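Long-range contacts in ATP-dependent DNA helicase (Mycobacterium smegmatis, PDB 5V9X), which probably uses ATP hydrolysis to move 3'-to-5' along single-stranded DNA and unwind RNA:DNA hybrids, as a bacterial helicase of the Lhr family: residues A[573-578]-A[773-778]; A[643-648]-A[664-669]. All blocks are in the same frame, centred on the assembly; numbering follows the deposited sequence.

Interaction 1: residues A[573-578]-A[773-778]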
# COMPACT_ATOMS: atom_id res chain seq x y z
N ASP A 573 -8.05 -9.99 -16.26
CA ASP A 573 -6.83 -9.32 -15.83
C ASP A 573 -5.89 -9.12 -17.01
O ASP A 573 -5.82 -9.95 -17.92
CB ASP A 573 -6.14 -10.13 -14.73
CG ASP A 573 -5.13 -9.31 -13.95
OD1 ASP A 573 -4.23 -8.71 -14.57
OD2 ASP A 573 -5.24 -9.27 -12.70
N GLU A 574 -5.16 -8.00 -16.99
CA GLU A 574 -4.21 -7.69 -18.06
C GLU A 574 -3.18 -8.80 -18.23
O GLU A 574 -2.76 -9.08 -19.36
CB GLU A 574 -3.53 -6.35 -17.77
CG GLU A 574 -2.36 -6.01 -18.68
CD GLU A 574 -1.87 -4.59 -18.49
OE1 GLU A 574 -2.69 -3.73 -18.10
OE2 GLU A 574 -0.67 -4.33 -18.71
N GLU A 575 -2.76 -9.44 -17.14
CA GLU A 575 -1.82 -10.55 -17.24
C GLU A 575 -2.51 -11.82 -17.74
O GLU A 575 -1.96 -12.54 -18.58
CB GLU A 575 -1.16 -10.80 -15.88
CG GLU A 575 -0.31 -9.64 -15.39
CD GLU A 575 0.33 -9.92 -14.04
OE1 GLU A 575 0.59 -11.10 -13.74
OE2 GLU A 575 0.56 -8.95 -13.29
N MET A 576 -3.71 -12.12 -17.22
CA MET A 576 -4.47 -13.25 -17.73
C MET A 576 -4.74 -13.11 -19.22
O MET A 576 -4.71 -14.11 -19.96
CB MET A 576 -5.79 -13.38 -16.95
CG MET A 576 -6.81 -14.32 -17.58
SD MET A 576 -6.26 -16.04 -17.68
CE MET A 576 -7.55 -16.75 -18.69
N VAL A 577 -4.98 -11.89 -19.69
CA VAL A 577 -5.24 -11.66 -21.10
C VAL A 577 -3.98 -11.87 -21.93
O VAL A 577 -4.04 -12.35 -23.07
CB VAL A 577 -5.83 -10.25 -21.31
CG1 VAL A 577 -5.89 -9.89 -22.78
CG2 VAL A 577 -7.22 -10.17 -20.70
N TYR A 578 -2.81 -11.51 -21.38
CA TYR A 578 -1.56 -11.70 -22.12
C TYR A 578 -1.32 -13.16 -22.46
O TYR A 578 -0.62 -13.47 -23.44
CB TYR A 578 -0.38 -11.15 -21.31
CG TYR A 578 0.94 -11.17 -22.04
CD1 TYR A 578 1.27 -10.19 -22.97
CD2 TYR A 578 1.87 -12.18 -21.80
CE1 TYR A 578 2.47 -10.21 -23.64
CE2 TYR A 578 3.08 -12.20 -22.46
CZ TYR A 578 3.38 -11.22 -23.38
OH TYR A 578 4.59 -11.24 -24.04
N SER A 773 7.16 -14.12 -19.12
CA SER A 773 5.95 -14.20 -18.33
C SER A 773 5.08 -12.96 -18.53
O SER A 773 5.56 -11.88 -18.89
CB SER A 773 6.29 -14.36 -16.84
OG SER A 773 6.88 -13.18 -16.33
N ALA A 774 3.78 -13.12 -18.27
CA ALA A 774 2.85 -12.02 -18.43
C ALA A 774 3.13 -10.89 -17.44
O ALA A 774 2.88 -9.72 -17.75
CB ALA A 774 1.41 -12.52 -18.26
N LEU A 775 3.65 -11.22 -16.26
CA LEU A 775 3.98 -10.19 -15.28
C LEU A 775 5.04 -9.24 -15.83
O LEU A 775 4.93 -8.02 -15.66
CB LEU A 775 4.47 -10.83 -13.98
CG LEU A 775 5.03 -9.86 -12.95
CD1 LEU A 775 3.92 -8.98 -12.36
CD2 LEU A 775 5.78 -10.59 -11.85
N PHE A 776 6.06 -9.78 -16.48
CA PHE A 776 7.12 -8.94 -17.03
C PHE A 776 6.59 -7.99 -18.10
O PHE A 776 7.00 -6.83 -18.17
CB PHE A 776 8.24 -9.80 -17.60
CG PHE A 776 9.31 -9.02 -18.30
CD1 PHE A 776 10.35 -8.45 -17.59
CD2 PHE A 776 9.27 -8.84 -19.68
CE1 PHE A 776 11.33 -7.73 -18.24
CE2 PHE A 776 10.25 -8.12 -20.33
CZ PHE A 776 11.28 -7.56 -19.61
N ALA A 777 5.68 -8.48 -18.95
CA ALA A 777 5.09 -7.62 -19.97
C ALA A 777 4.37 -6.43 -19.34
O ALA A 777 4.50 -5.30 -19.82
CB ALA A 777 4.14 -8.43 -20.85
N SER A 778 3.63 -6.67 -18.26
CA SER A 778 2.91 -5.58 -17.60
C SER A 778 3.88 -4.62 -16.93
O SER A 778 3.76 -3.40 -17.08
CB SER A 778 1.93 -6.15 -16.58
OG SER A 778 0.88 -6.86 -17.21

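Interaction 2: residues A[643-648]-A[664-669]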
# COMPACT_ATOMS: atom_id res chain seq x y z
N LEU A 643 -6.99 -29.28 17.79
CA LEU A 643 -7.40 -28.93 19.14
C LEU A 643 -8.77 -29.52 19.42
O LEU A 643 -9.68 -29.44 18.58
CB LEU A 643 -7.46 -27.41 19.33
CG LEU A 643 -6.18 -26.61 19.12
CD1 LEU A 643 -6.47 -25.12 19.25
CD2 LEU A 643 -5.10 -27.04 20.10
N ASP A 644 -8.93 -30.11 20.61
CA ASP A 644 -10.26 -30.44 21.09
C ASP A 644 -11.10 -29.17 21.15
O ASP A 644 -10.58 -28.05 21.23
CB ASP A 644 -10.19 -31.10 22.47
CG ASP A 644 -9.44 -30.25 23.49
OD1 ASP A 644 -8.87 -29.21 23.11
OD2 ASP A 644 -9.43 -30.64 24.68
N ARG A 645 -12.42 -29.34 21.08
CA ARG A 645 -13.31 -28.19 20.99
C ARG A 645 -13.12 -27.21 22.15
O ARG A 645 -13.44 -26.03 22.01
CB ARG A 645 -14.77 -28.66 20.92
CG ARG A 645 -15.76 -27.56 20.55
CD ARG A 645 -15.43 -26.94 19.20
NE ARG A 645 -16.33 -25.83 18.89
CZ ARG A 645 -17.46 -25.95 18.21
NH1 ARG A 645 -17.85 -27.13 17.76
NH2 ARG A 645 -18.21 -24.88 17.97
N LYS A 646 -12.58 -27.68 23.28
CA LYS A 646 -12.35 -26.80 24.42
C LYS A 646 -11.24 -25.80 24.12
O LYS A 646 -11.50 -24.60 24.02
CB LYS A 646 -12.00 -27.62 25.67
CG LYS A 646 -13.02 -28.71 26.00
CD LYS A 646 -14.45 -28.18 25.95
CE LYS A 646 -15.24 -28.84 24.83
NZ LYS A 646 -16.52 -28.13 24.55
N ALA A 647 -10.00 -26.29 23.96
CA ALA A 647 -8.89 -25.41 23.61
C ALA A 647 -9.18 -24.62 22.34
O ALA A 647 -8.72 -23.48 22.20
CB ALA A 647 -7.61 -26.23 23.43
N PHE A 648 -9.94 -25.21 21.42
CA PHE A 648 -10.35 -24.49 20.22
C PHE A 648 -11.19 -23.27 20.57
O PHE A 648 -10.93 -22.16 20.08
CB PHE A 648 -11.14 -25.44 19.30
CG PHE A 648 -11.35 -24.91 17.92
CD1 PHE A 648 -10.49 -25.26 16.89
CD2 PHE A 648 -12.42 -24.08 17.64
CE1 PHE A 648 -10.69 -24.78 15.61
CE2 PHE A 648 -12.63 -23.60 16.36
CZ PHE A 648 -11.76 -23.95 15.35
N ASN A 664 -17.89 -22.20 12.19
CA ASN A 664 -17.52 -22.31 10.79
C ASN A 664 -16.03 -22.59 10.60
O ASN A 664 -15.65 -23.29 9.66
CB ASN A 664 -17.90 -21.03 10.05
CG ASN A 664 -19.39 -20.93 9.80
OD1 ASN A 664 -19.89 -21.45 8.80
ND2 ASN A 664 -20.10 -20.28 10.70
N LEU A 665 -15.18 -22.05 11.48
CA LEU A 665 -13.76 -22.37 11.40
C LEU A 665 -13.51 -23.83 11.73
O LEU A 665 -12.77 -24.53 11.02
CB LEU A 665 -12.96 -21.47 12.34
CG LEU A 665 -11.48 -21.83 12.45
CD1 LEU A 665 -10.79 -21.67 11.09
CD2 LEU A 665 -10.79 -20.98 13.50
N HIS A 666 -14.13 -24.32 12.80
CA HIS A 666 -13.98 -25.72 13.18
C HIS A 666 -14.48 -26.64 12.07
O HIS A 666 -13.80 -27.60 11.69
CB HIS A 666 -14.74 -26.00 14.48
CG HIS A 666 -14.47 -27.35 15.07
ND1 HIS A 666 -14.95 -28.51 14.52
CD2 HIS A 666 -13.76 -27.71 16.16
CE1 HIS A 666 -14.55 -29.54 15.24
NE2 HIS A 666 -13.82 -29.08 16.24
N GLN A 667 -15.67 -26.35 11.53
CA GLN A 667 -16.21 -27.17 10.46
C GLN A 667 -15.32 -27.12 9.22
O GLN A 667 -15.11 -28.15 8.56
CB GLN A 667 -17.63 -26.71 10.12
CG GLN A 667 -18.33 -27.61 9.12
CD GLN A 667 -19.38 -26.88 8.33
OE1 GLN A 667 -19.61 -25.69 8.51
NE2 GLN A 667 -20.03 -27.60 7.42
N LEU A 668 -14.80 -25.94 8.90
CA LEU A 668 -13.93 -25.80 7.73
C LEU A 668 -12.70 -26.69 7.86
O LEU A 668 -12.35 -27.43 6.93
CB LEU A 668 -13.52 -24.34 7.56
CG LEU A 668 -12.45 -24.04 6.51
CD1 LEU A 668 -12.94 -24.38 5.12
CD2 LEU A 668 -12.03 -22.58 6.59
N LEU A 669 -12.03 -26.64 9.01
CA LEU A 669 -10.82 -27.43 9.20
C LEU A 669 -11.14 -28.91 9.30
O LEU A 669 -10.38 -29.75 8.80
CB LEU A 669 -10.06 -26.94 10.43
CG LEU A 669 -9.63 -25.48 10.33
CD1 LEU A 669 -8.99 -25.01 11.63
CD2 LEU A 669 -8.68 -25.29 9.16

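Interaction 1: residues A[573-578]-A[773-778]
Ser773, the N-cap of helix 774-786, meets the short helix 574-578 through its backbone: the carbonyl O lies 4.4 Å from Tyr578 CE2, oblique to the ring, while its hydroxyl turns back to the carbonyl of Val770. Ala774 comes next, its CA and that of Glu575 being the nearest such pair across the segments. Its methyl CB packs 3.4 Å from the carbonyl O of Glu575 and also against CB of Glu575 and CB of Tyr578, and ring atom CD2 of Tyr578 lies 3.5 Å from CA of Ala774. Leu775 runs alongside Glu575, both side chains pointing the same way, and its CD1 touches Glu575 OE2 at 3.5 Å. With CG anti to its carbonyl carbon (chi1 -63°) and the chain extended beyond it, Glu575 carries its carboxylate alongside this leucine, where OE2 forms a salt bridge with Arg619. The pair is a helix-helix packing in which the axes of segments 574-578 and 774-778 run at 121° to each other, joining the family region of the Lhr winged-helix domain to the DEAD/H-associated region. Asp573 caps the N-terminus of the shorter helix, its OD1 accepting from Glu575 N at 3.0 Å. One turn beyond Ser773, Ala777 sets its methyl over one face of the Tyr578 ring in a CH-pi contact, CB standing 3.9 Å from the ring centroid and displaced toward the rim. Tyr578 reaches it because CG is anti to the backbone N (chi1 -175°), which sends the ring across the start of helix 774-786. Ser778 OG rests 3.5 Å from Glu575 CG. A weak hydrogen bond, 3.3 Å long, runs from Ser778 OG to Glu574 OE2. That carboxylate is held chiefly by charge, OE2 pairing with Arg781 and OE1 with Arg805.

Interaction 2: residues A[643-648]-A[664-669]
His666 and Phe648 meet in an edge-to-face (T-shaped) aromatic pair, the imidazole edge directed at the phenyl face with centroids 5.0 Å apart and planes at 73°. CD2 of His666 stands over the centre of the Phe648 ring. The far end of the phenyl group presses on the backbone of helix 661-676, with Phe648 CZ 3.5 Å from His666 N, and that same atom lies 3.6 Å from CG of Leu665, which sits at the ring's edge. Phe648 gets there with CG anti to its backbone N (chi1 -167°). Arg645 approaches the histidine over one face: its chain bends at chi2, CD makes the contact at 3.6 Å from His666 CD2, and NH1 lies more loosely above the imidazole, the guanidinium and ring planes 29° apart. Salt bridges from NE to Asp649 and from NH2 to Asp663 fix the rotation of this guanidinium. The contact thus closes a helix-strand-helix unit in which strand 657-659, at the outer edge of a seven-stranded parallel sheet, links helix 645-653 to helix 661-676, while Leu640 of helix 627-640 packs on both Phe648 and Leu665.

Both interactions are largely buried helix-helix contacts, but they use separate helices, their nearest atoms about 24 Å apart. Interaction 1 joins parts of the chain almost 200 residues apart and has the exposed Tyr578 at its rim; its centre lies about 21 Å from that of the chain. Interaction 2 is a local closure, its centre about 33 Å out, yet none of its touching residues is exposed. At 573-578/773-778 the nearest CA atoms are close together, alanines pack against glutamate and tyrosine, and two glutamates, one buried at the centre, pair with arginines outside the segments. At 643-648/664-669 the nearest CA atoms are farther apart, with an aromatic pair between the helices and an arginine held by aspartates.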